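Local structure of protein insensitive (Drosophila melanogaster, 4IX7) at residues Gly51-Ala56 with Lys62-Met67; Asp75-Val80 with Glu90-Ile95. The protein represses transcription of neural-development genes by binding palindromic DNA sites through its BEN domain, and acts as a corepressor for Suppressor of Hairless in Notch signalling. All blocks are in the same frame, centred on the assembly; numbering follows the deposited sequence.

Contact 1 of 2, residues Gly51-Ala56 with Lys62-Met67; sequences GKPSPA and KPLKRM. With nucleotides of chain A; nucleotides of chain B.
The pyrrolidine ring of Pro53 receives the CD1 methyl of Leu64 over one face, CD1 lying 3.8 Å from Pro53 CD and nearly as close to CB. Leu64 CG stands anti to the backbone N (chi1 175°), which carries CD1 back across the loop to meet Gly51 O as well as the ring. Beyond this apolar patch the backbones close in at Gly51, whose CA makes a CH···O contact of 3.2 Å to Lys65 O (143° at the hydrogen). A beta carbon on Gly51 would run into Met67 N, and its positive phi also favours glycine. A water lies within hydrogen-bonding distance of both Lys52 O and Lys65 O and can donate to either.

The bases are met from the minor groove. Ser54 OG donates to N3 of the DA7 adenine of chain A at 2.8 Å and accepts from Ala56 N at 3.2 Å, an ST turn that fixes the hydroxyl. Pro55 CB sits 3.4 Å from O2 of the DT9 thymine of chain B. Lys65 runs out extended beyond CG and brings NZ to 2.8 Å from OP2 of DT8 of chain A, a hydrogen bond; with an alanine here, that phosphate would probably lose this ammonium partner, weakening the grip on the strand next to the adenine that Ser54 reads. Lys62 NZ forms a salt bridge with another phosphate, and Ala56 packs on Phe57 of the second subunit. The arrangement is that of a BEN-domain loop laid in the minor groove, with lysines of the returning chain holding the phosphate backbone.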
ATOM      1  N   GLY C  51       9.484 -12.994   3.241  1.00 16.64           N
ATOM      2  CA  GLY C  51      10.544 -13.531   4.080  1.00 17.51           C
ATOM      3  C   GLY C  51      11.724 -12.583   4.261  1.00 16.64           C
ATOM      4  O   GLY C  51      12.740 -12.960   4.847  1.00 21.85           O
ATOM      5  N   LYS C  52      11.596 -11.353   3.776  1.00 18.08           N
ATOM      6  CA  LYS C  52      12.679 -10.380   3.902  1.00 19.54           C
ATOM      7  C   LYS C  52      12.439  -9.500   5.117  1.00 17.91           C
ATOM      8  O   LYS C  52      11.298  -9.242   5.479  1.00 16.90           O
ATOM      9  CB  LYS C  52      12.787  -9.535   2.633  1.00 22.55           C
ATOM     10  CG  LYS C  52      13.152 -10.361   1.406  1.00 27.68           C
ATOM     11  CD  LYS C  52      13.441  -9.474   0.212  1.00 42.02           C
ATOM     12  CE  LYS C  52      14.304 -10.199  -0.805  1.00 51.15           C
ATOM     13  NZ  LYS C  52      14.982  -9.229  -1.713  1.00 59.79           N
ATOM     14  N   PRO C  53      13.518  -9.044   5.774  1.00 17.79           N
ATOM     15  CA  PRO C  53      13.347  -8.181   6.945  1.00 17.09           C
ATOM     16  C   PRO C  53      12.868  -6.793   6.538  1.00 16.09           C
ATOM     17  O   PRO C  53      13.092  -6.376   5.392  1.00 20.08           O
ATOM     18  CB  PRO C  53      14.760  -8.104   7.534  1.00 22.44           C
ATOM     19  CG  PRO C  53      15.668  -8.345   6.365  1.00 25.02           C
ATOM     20  CD  PRO C  53      14.937  -9.320   5.476  1.00 21.85           C
ATOM     21  N   SER C  54      12.204  -6.099   7.456  1.00 18.78           N
ATOM     22  CA  SER C  54      11.791  -4.731   7.197  1.00 21.74           C
ATOM     23  C   SER C  54      13.032  -3.865   7.098  1.00 21.42           C
ATOM     24  O   SER C  54      13.945  -3.990   7.914  1.00 20.34           O
ATOM     25  CB  SER C  54      10.918  -4.214   8.336  1.00 18.07           C
ATOM     26  OG  SER C  54      10.616  -2.839   8.133  1.00 20.51           O
ATOM     27  N   PRO C  55      13.073  -2.977   6.101  1.00 19.21           N
ATOM     28  CA  PRO C  55      14.209  -2.066   5.968  1.00 19.55           C
ATOM     29  C   PRO C  55      14.251  -1.080   7.132  1.00 25.42           C
ATOM     30  O   PRO C  55      15.302  -0.519   7.450  1.00 30.28           O
ATOM     31  CB  PRO C  55      13.901  -1.311   4.665  1.00 22.91           C
ATOM     32  CG  PRO C  55      12.922  -2.183   3.924  1.00 22.49           C
ATOM     33  CD  PRO C  55      12.106  -2.834   4.999  1.00 22.36           C
ATOM     34  N   ALA C  56      13.099  -0.883   7.763  1.00 24.32           N
ATOM     35  CA  ALA C  56      12.913   0.182   8.745  1.00 25.74           C
ATOM     36  C   ALA C  56      13.348  -0.236  10.136  1.00 34.14           C
ATOM     37  O   ALA C  56      13.328   0.568  11.074  1.00 35.88           O
ATOM     38  CB  ALA C  56      11.457   0.630   8.760  1.00 26.70           C
ATOM     39  N   LYS C  62      14.547  -7.797  15.944  1.00 49.78           N
ATOM     40  CA  LYS C  62      13.237  -8.313  15.581  1.00 43.66           C
ATOM     41  C   LYS C  62      13.407  -9.701  14.975  1.00 32.65           C
ATOM     42  O   LYS C  62      14.383  -9.951  14.269  1.00 37.76           O
ATOM     43  CB  LYS C  62      12.534  -7.374  14.593  1.00 42.89           C
ATOM     44  CG  LYS C  62      12.251  -5.984  15.147  1.00 45.38           C
ATOM     45  CD  LYS C  62      10.934  -5.431  14.622  1.00 37.08           C
ATOM     46  CE  LYS C  62      10.611  -4.072  15.232  1.00 36.96           C
ATOM     47  NZ  LYS C  62      10.101  -4.186  16.631  1.00 33.23           N
ATOM     48  N   PRO C  63      12.469 -10.615  15.266  1.00 30.64           N
ATOM     49  CA  PRO C  63      12.520 -11.959  14.674  1.00 34.76           C
ATOM     50  C   PRO C  63      12.459 -11.885  13.145  1.00 31.80           C
ATOM     51  O   PRO C  63      11.694 -11.076  12.628  1.00 28.71           O
ATOM     52  CB  PRO C  63      11.245 -12.622  15.209  1.00 33.07           C
ATOM     53  CG  PRO C  63      10.866 -11.835  16.419  1.00 34.10           C
ATOM     54  CD  PRO C  63      11.297 -10.431  16.140  1.00 34.21           C
ATOM     55  N   LEU C  64      13.253 -12.683  12.430  1.00 31.84           N
ATOM     56  CA  LEU C  64      13.130 -12.716  10.970  1.00 28.16           C
ATOM     57  C   LEU C  64      12.078 -13.749  10.555  1.00 28.23           C
ATOM     58  O   LEU C  64      12.247 -14.946  10.786  1.00 31.19           O
ATOM     59  CB  LEU C  64      14.480 -12.984  10.274  1.00 27.07           C
ATOM     60  CG  LEU C  64      14.449 -13.151   8.742  1.00 31.06           C
ATOM     61  CD1 LEU C  64      13.898 -11.920   8.033  1.00 26.89           C
ATOM     62  CD2 LEU C  64      15.832 -13.503   8.194  1.00 31.06           C
ATOM     63  N   LYS C  65      10.993 -13.278   9.947  1.00 21.36           N
ATOM     64  CA  LYS C  65       9.901 -14.159   9.539  1.00 16.69           C
ATOM     65  C   LYS C  65      10.181 -14.784   8.189  1.00 19.05           C
ATOM     66  O   LYS C  65      10.630 -14.092   7.262  1.00 19.49           O
ATOM     67  CB  LYS C  65       8.601 -13.359   9.461  1.00 14.18           C
ATOM     68  CG  LYS C  65       8.220 -12.734  10.784  1.00 18.16           C
ATOM     69  CD  LYS C  65       6.929 -11.945  10.697  1.00 19.14           C
ATOM     70  CE  LYS C  65       6.628 -11.210  11.993  1.00 22.28           C
ATOM     71  NZ  LYS C  65       5.599 -10.143  11.764  1.00 27.21           N
ATOM     72  N   ARG C  66       9.925 -16.084   8.071  1.00 15.56           N
ATOM     73  CA  ARG C  66      10.130 -16.789   6.804  1.00 15.87           C
ATOM     74  C   ARG C  66       8.967 -16.529   5.860  1.00 17.86           C
ATOM     75  O   ARG C  66       7.880 -16.132   6.286  1.00 16.05           O
ATOM     76  CB  ARG C  66      10.254 -18.305   7.022  1.00 22.67           C
ATOM     77  CG  ARG C  66      11.197 -18.744   8.136  1.00 28.96           C
ATOM     78  CD  ARG C  66      12.598 -18.204   7.954  1.00 31.73           C
ATOM     79  NE  ARG C  66      13.270 -18.708   6.758  1.00 37.55           N
ATOM     80  CZ  ARG C  66      14.552 -18.480   6.488  1.00 34.13           C
ATOM     81  NH1 ARG C  66      15.283 -17.769   7.336  1.00 34.24           N
ATOM     82  NH2 ARG C  66      15.100 -18.954   5.376  1.00 32.43           N
HETATM   83  N   MSE C  67       9.175 -16.782   4.578  1.00 16.81           N
HETATM   84  CA  MSE C  67       8.106 -16.568   3.617  1.00 15.54           C
HETATM   85  C   MSE C  67       7.020 -17.652   3.702  1.00 17.10           C
HETATM   86  O   MSE C  67       7.301 -18.833   3.942  1.00 18.24           O
HETATM   87  CB  MSE C  67       8.659 -16.443   2.194  1.00 20.38           C
HETATM   88  CG  MSE C  67       8.860 -17.771   1.523  1.00 21.86           C
HETATM   89 SE   MSE C  67       9.582 -17.559  -0.252  0.58 30.27          SE
HETATM   90  CE  MSE C  67       8.653 -15.971  -0.803  1.00 25.32           C
TER
ATOM     91  P    DA A   7       6.494  -8.271   3.280  1.00 14.16           P
ATOM     92  OP1  DA A   7       7.060  -9.632   3.116  1.00 15.04           O
ATOM     93  OP2  DA A   7       5.030  -8.054   3.344  1.00 15.55           O
ATOM     94  O5'  DA A   7       7.081  -7.625   4.594  1.00 13.24           O
ATOM     95  C5'  DA A   7       8.469  -7.779   4.849  1.00 13.31           C
ATOM     96  C4'  DA A   7       8.781  -7.194   6.210  1.00 15.50           C
ATOM     97  O4'  DA A   7       8.773  -5.743   6.097  1.00 15.80           O
ATOM     98  C3'  DA A   7       7.817  -7.547   7.339  1.00 18.01           C
ATOM     99  O3'  DA A   7       8.564  -7.614   8.558  1.00 19.05           O
ATOM    100  C2'  DA A   7       6.840  -6.366   7.366  1.00 14.55           C
ATOM    101  C1'  DA A   7       7.738  -5.213   6.909  1.00 14.37           C
ATOM    102  N9   DA A   7       7.054  -4.178   6.125  1.00 16.94           N
ATOM    103  C8   DA A   7       6.097  -4.360   5.156  1.00 17.55           C
ATOM    104  N7   DA A   7       5.658  -3.234   4.634  1.00 14.81           N
ATOM    105  C5   DA A   7       6.385  -2.247   5.295  1.00 12.88           C
ATOM    106  C6   DA A   7       6.386  -0.840   5.210  1.00 14.55           C
ATOM    107  N6   DA A   7       5.605  -0.139   4.364  1.00 14.82           N
ATOM    108  N1   DA A   7       7.232  -0.171   6.021  1.00 16.96           N
ATOM    109  C2   DA A   7       8.017  -0.853   6.871  1.00 20.16           C
ATOM    110  N3   DA A   7       8.103  -2.178   7.042  1.00 17.87           N
ATOM    111  C4   DA A   7       7.240  -2.819   6.228  1.00 15.77           C
ATOM    112  P    DT A   8       7.861  -8.090   9.921  1.00 19.63           P
ATOM    113  OP1  DT A   8       8.886  -8.811  10.726  1.00 26.40           O
ATOM    114  OP2  DT A   8       6.593  -8.759   9.586  1.00 20.17           O
ATOM    115  O5'  DT A   8       7.515  -6.715  10.667  1.00 22.44           O
ATOM    116  C5'  DT A   8       8.590  -5.887  11.077  1.00 16.88           C
ATOM    117  C4'  DT A   8       8.028  -4.569  11.584  1.00 18.08           C
ATOM    118  O4'  DT A   8       7.458  -3.849  10.468  1.00 18.57           O
ATOM    119  C3'  DT A   8       6.890  -4.716  12.584  1.00 22.67           C
ATOM    120  O3'  DT A   8       7.406  -4.392  13.866  1.00 17.53           O
ATOM    121  C2'  DT A   8       5.824  -3.710  12.148  1.00 20.96           C
ATOM    122  C1'  DT A   8       6.510  -2.953  11.025  1.00 18.51           C
ATOM    123  N1   DT A   8       5.636  -2.531   9.903  1.00 19.02           N
ATOM    124  C2   DT A   8       5.628  -1.201   9.555  1.00 21.20           C
ATOM    125  O2   DT A   8       6.293  -0.365  10.143  1.00 21.64           O
ATOM    126  N3   DT A   8       4.806  -0.883   8.505  1.00 16.80           N
ATOM    127  C4   DT A   8       4.011  -1.765   7.792  1.00 16.92           C
ATOM    128  O4   DT A   8       3.313  -1.384   6.861  1.00 15.59           O
ATOM    129  C5   DT A   8       4.074  -3.142   8.205  1.00 18.68           C
ATOM    130  C7   DT A   8       3.254  -4.177   7.490  1.00 15.01           C
ATOM    131  C6   DT A   8       4.871  -3.458   9.234  1.00 16.00           C
TER
ATOM    132  P    DT B   9      13.290   7.536   8.264  1.00 18.51           P
ATOM    133  OP1  DT B   9      14.251   7.913   9.330  1.00 22.34           O
ATOM    134  OP2  DT B   9      13.046   8.412   7.093  1.00 21.49           O
ATOM    135  O5'  DT B   9      13.727   6.114   7.667  1.00 17.28           O
ATOM    136  C5'  DT B   9      13.974   5.026   8.557  1.00 19.05           C
ATOM    137  C4'  DT B   9      14.107   3.747   7.752  1.00 21.76           C
ATOM    138  O4'  DT B   9      12.818   3.367   7.201  1.00 20.06           O
ATOM    139  C3'  DT B   9      15.060   3.822   6.570  1.00 23.77           C
ATOM    140  O3'  DT B   9      16.317   3.385   7.063  1.00 25.11           O
ATOM    141  C2'  DT B   9      14.462   2.854   5.545  1.00 24.61           C
ATOM    142  C1'  DT B   9      13.057   2.559   6.068  1.00 18.83           C
ATOM    143  N1   DT B   9      11.956   2.840   5.103  1.00 18.24           N
ATOM    144  C2   DT B   9      11.105   1.812   4.733  1.00 19.04           C
ATOM    145  O2   DT B   9      11.206   0.666   5.147  1.00 19.05           O
ATOM    146  N3   DT B   9      10.116   2.160   3.855  1.00 14.93           N
ATOM    147  C4   DT B   9       9.904   3.421   3.320  1.00 15.31           C
ATOM    148  O4   DT B   9       8.986   3.660   2.531  1.00 14.76           O
ATOM    149  C5   DT B   9      10.819   4.440   3.757  1.00 12.96           C
ATOM    150  C7   DT B   9      10.660   5.834   3.227  1.00 14.19           C
ATOM    151  C6   DT B   9      11.799   4.123   4.612  1.00 15.29           C
TER
HETATM  152  O   HOH W   1       9.899 -11.148   6.817  1.00 20.06           O

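Contact 2 of 2, residues Asp75-Val80 with Glu90-Ile95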
ATOM      1  N   ASP C  75      -1.272 -19.373  -5.688  1.00 17.18           N
ATOM      2  CA  ASP C  75      -2.641 -19.802  -5.955  1.00 17.02           C
ATOM      3  C   ASP C  75      -3.670 -18.816  -5.419  1.00 16.41           C
ATOM      4  O   ASP C  75      -4.685 -18.559  -6.073  1.00 17.15           O
ATOM      5  CB  ASP C  75      -2.902 -21.197  -5.388  1.00 17.16           C
ATOM      6  CG  ASP C  75      -2.378 -22.299  -6.295  1.00 20.31           C
ATOM      7  OD1 ASP C  75      -1.974 -21.999  -7.442  1.00 21.36           O
ATOM      8  OD2 ASP C  75      -2.388 -23.464  -5.851  1.00 18.16           O
ATOM      9  N   ILE C  76      -3.417 -18.265  -4.234  1.00 15.52           N
ATOM     10  CA  ILE C  76      -4.326 -17.277  -3.669  1.00 16.99           C
ATOM     11  C   ILE C  76      -4.380 -16.055  -4.570  1.00 16.49           C
ATOM     12  O   ILE C  76      -5.458 -15.538  -4.859  1.00 17.85           O
ATOM     13  CB  ILE C  76      -3.914 -16.878  -2.239  1.00 13.22           C
ATOM     14  CG1 ILE C  76      -4.141 -18.068  -1.298  1.00 14.72           C
ATOM     15  CG2 ILE C  76      -4.693 -15.639  -1.765  1.00 16.02           C
ATOM     16  CD1 ILE C  76      -3.549 -17.866   0.076  1.00 15.98           C
ATOM     17  N   ILE C  77      -3.219 -15.610  -5.039  1.00 14.50           N
ATOM     18  CA  ILE C  77      -3.161 -14.463  -5.945  1.00 16.25           C
ATOM     19  C   ILE C  77      -3.896 -14.785  -7.243  1.00 16.11           C
ATOM     20  O   ILE C  77      -4.671 -13.971  -7.739  1.00 18.03           O
ATOM     21  CB  ILE C  77      -1.710 -14.046  -6.227  1.00 14.90           C
ATOM     22  CG1 ILE C  77      -1.062 -13.506  -4.951  1.00 16.30           C
ATOM     23  CG2 ILE C  77      -1.660 -13.004  -7.326  1.00 18.97           C
ATOM     24  CD1 ILE C  77       0.461 -13.320  -5.069  1.00 18.58           C
ATOM     25  N   PHE C  78      -3.677 -15.983  -7.774  1.00 16.66           N
ATOM     26  CA  PHE C  78      -4.384 -16.408  -8.977  1.00 18.09           C
ATOM     27  C   PHE C  78      -5.896 -16.314  -8.797  1.00 21.18           C
ATOM     28  O   PHE C  78      -6.594 -15.718  -9.624  1.00 21.40           O
ATOM     29  CB  PHE C  78      -3.989 -17.837  -9.367  1.00 21.82           C
ATOM     30  CG  PHE C  78      -4.668 -18.333 -10.612  1.00 22.01           C
ATOM     31  CD1 PHE C  78      -4.064 -18.181 -11.849  1.00 26.59           C
ATOM     32  CD2 PHE C  78      -5.904 -18.960 -10.543  1.00 20.14           C
ATOM     33  CE1 PHE C  78      -4.684 -18.639 -13.000  1.00 29.30           C
ATOM     34  CE2 PHE C  78      -6.533 -19.416 -11.692  1.00 26.74           C
ATOM     35  CZ  PHE C  78      -5.918 -19.258 -12.921  1.00 29.62           C
ATOM     36  N   ALA C  79      -6.402 -16.895  -7.714  1.00 16.82           N
ATOM     37  CA  ALA C  79      -7.841 -16.942  -7.498  1.00 18.14           C
ATOM     38  C   ALA C  79      -8.442 -15.546  -7.317  1.00 18.96           C
ATOM     39  O   ALA C  79      -9.464 -15.215  -7.926  1.00 19.91           O
ATOM     40  CB  ALA C  79      -8.163 -17.805  -6.302  1.00 17.32           C
ATOM     41  N   VAL C  80      -7.820 -14.726  -6.475  1.00 17.24           N
ATOM     42  CA  VAL C  80      -8.403 -13.421  -6.159  1.00 16.79           C
ATOM     43  C   VAL C  80      -8.342 -12.476  -7.364  1.00 21.17           C
ATOM     44  O   VAL C  80      -9.320 -11.803  -7.679  1.00 23.48           O
ATOM     45  CB  VAL C  80      -7.755 -12.777  -4.901  1.00 16.80           C
ATOM     46  CG1 VAL C  80      -8.321 -11.375  -4.660  1.00 17.47           C
ATOM     47  CG2 VAL C  80      -8.003 -13.643  -3.684  1.00 15.51           C
ATOM     48  N   GLU C  90      -2.356  -5.554  -5.105  1.00 17.30           N
ATOM     49  CA  GLU C  90      -3.468  -5.361  -4.183  1.00 21.63           C
ATOM     50  C   GLU C  90      -3.685  -6.614  -3.332  1.00 17.58           C
ATOM     51  O   GLU C  90      -3.925  -6.520  -2.131  1.00 17.06           O
ATOM     52  CB  GLU C  90      -4.736  -5.043  -4.978  1.00 21.98           C
ATOM     53  CG  GLU C  90      -5.889  -4.507  -4.170  1.00 35.70           C
ATOM     54  CD  GLU C  90      -7.024  -4.046  -5.066  1.00 31.75           C
ATOM     55  OE1 GLU C  90      -6.743  -3.734  -6.247  1.00 34.25           O
ATOM     56  OE2 GLU C  90      -8.185  -4.013  -4.600  1.00 36.88           O
ATOM     57  N   VAL C  91      -3.578  -7.783  -3.955  1.00 16.09           N
ATOM     58  CA  VAL C  91      -3.730  -9.028  -3.215  1.00 14.33           C
ATOM     59  C   VAL C  91      -2.575  -9.203  -2.241  1.00 13.04           C
ATOM     60  O   VAL C  91      -2.782  -9.557  -1.087  1.00 15.14           O
ATOM     61  CB  VAL C  91      -3.825 -10.241  -4.148  1.00 15.86           C
ATOM     62  CG1 VAL C  91      -4.043 -11.500  -3.338  1.00 14.95           C
ATOM     63  CG2 VAL C  91      -4.975 -10.046  -5.130  1.00 20.56           C
ATOM     64  N   ARG C  92      -1.353  -8.959  -2.702  1.00 15.11           N
ATOM     65  CA  ARG C  92      -0.189  -9.112  -1.839  0.52 13.52           C
ATOM     66  C   ARG C  92      -0.273  -8.185  -0.629  1.00 14.18           C
ATOM     67  O   ARG C  92       0.088  -8.571   0.486  1.00 15.01           O
ATOM     68  CB  ARG C  92       1.105  -8.887  -2.634  0.52 16.36           C
ATOM     69  CG  ARG C  92       1.436 -10.050  -3.550  0.52 16.92           C
ATOM     70  CD  ARG C  92       2.646  -9.776  -4.433  0.52 21.52           C
ATOM     71  NE  ARG C  92       3.120 -11.014  -5.038  0.52 19.65           N
ATOM     72  CZ  ARG C  92       4.143 -11.721  -4.571  0.52 27.45           C
ATOM     73  NH1 ARG C  92       4.816 -11.295  -3.509  0.52 23.70           N
ATOM     74  NH2 ARG C  92       4.500 -12.846  -5.174  0.52 30.52           N
ATOM     75  N   ASN C  93      -0.762  -6.962  -0.845  1.00 17.05           N
ATOM     76  CA  ASN C  93      -0.910  -6.031   0.266  0.60 17.08           C
ATOM     77  C   ASN C  93      -1.894  -6.551   1.302  1.00 15.12           C
ATOM     78  O   ASN C  93      -1.674  -6.414   2.508  1.00 14.67           O
ATOM     79  CB  ASN C  93      -1.323  -4.637  -0.195  0.60 17.97           C
ATOM     80  CG  ASN C  93      -1.482  -3.685   0.961  0.60 18.68           C
ATOM     81  OD1 ASN C  93      -2.591  -3.246   1.272  0.60 26.48           O
ATOM     82  ND2 ASN C  93      -0.372  -3.386   1.639  0.60 21.94           N
ATOM     83  N   ALA C  94      -2.969  -7.180   0.839  1.00 13.26           N
ATOM     84  CA  ALA C  94      -3.910  -7.781   1.771  1.00 14.41           C
ATOM     85  C   ALA C  94      -3.271  -8.903   2.586  1.00 14.30           C
ATOM     86  O   ALA C  94      -3.553  -9.037   3.779  1.00 15.85           O
ATOM     87  CB  ALA C  94      -5.146  -8.279   1.034  1.00 14.60           C
ATOM     88  N   ILE C  95      -2.410  -9.705   1.957  1.00 12.00           N
ATOM     89  CA  ILE C  95      -1.714 -10.767   2.680  1.00 13.12           C
ATOM     90  C   ILE C  95      -0.766 -10.183   3.732  1.00 12.14           C
ATOM     91  O   ILE C  95      -0.741 -10.637   4.884  1.00 13.96           O
ATOM     92  CB  ILE C  95      -0.925 -11.687   1.729  1.00 12.25           C
ATOM     93  CG1 ILE C  95      -1.862 -12.284   0.676  1.00 12.79           C
ATOM     94  CG2 ILE C  95      -0.267 -12.802   2.531  1.00 13.26           C
ATOM     95  CD1 ILE C  95      -1.138 -13.040  -0.441  1.00 15.48           C
TER
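Val91 lies at the middle of the contact and spreads its two methyls over different residues of the facing helix. CG2 meets Val80 CG1 at 3.6 Å, while CG1 packs on Ile77 CG1 at 3.9 Å and reaches Ile76 CG2 more loosely, at 4.5 Å. With CG1 anti to the backbone N (chi1 -177°), the branches point one to each end of the 76-80 turn, and the side chains pass one another at a slant. Here the backbones come close too: the CA atoms of Ile77 and Val91 are 6.1 Å apart.

Ile77 also turns its CD1 methyl to the next residue along, Arg92. This side chain is modelled in two conformers, so this end of the contact is less certain than the Val91 packing; in the one described here, CD1 is 3.7 Å from Arg92 CG and 3.5 Å from NE, at an oblique approach to the guanidinium. The arginine chain is extended from CG to NE, and NE forms a salt bridge with Glu88 one turn back on its own helix; Arg92 also packs against a DNA phosphate.

Outside this shell, helix 27-38 backs the cluster: Leu35 and Ile38 touch Ile76, and Thr31 touches both Val80 and Ile95, while Thr81 adds a further contact to Val91. The two short helical segments cross with their N-to-C directions 126° apart and their axes 9.9 Å from each other at closest approach.

Among Ile76, Ile77, Val80 and Val91 the contact rests on fit and burial of apolar surface. Arg92 flanks this core with its aliphatic CG and its NE; the Arg92 charge, at the border, is met by Glu88 in a salt bridge and probably also feels the nearby DNA phosphate.

In the fold
Following the chain from the N terminus, the strand 4-6 and 13-15 pair and the helices up to 41-46 come first, and strand 47-48 leads into the loop of contact 1. That contact closes over residues 57-61 and ends on strand 66-67, which pairs in parallel with 47-48. Helix 70-84 follows directly, and contact 2 closes the turn between it and helix 88-112. The two contacts therefore lie in series, neither nested nor crossing. Their centres are 20 Å apart and their nearest atoms about 7 Å. Contact 1 shapes an exposed DNA-facing loop, whereas contact 2 joins two helices in the buried part of the same BEN domain.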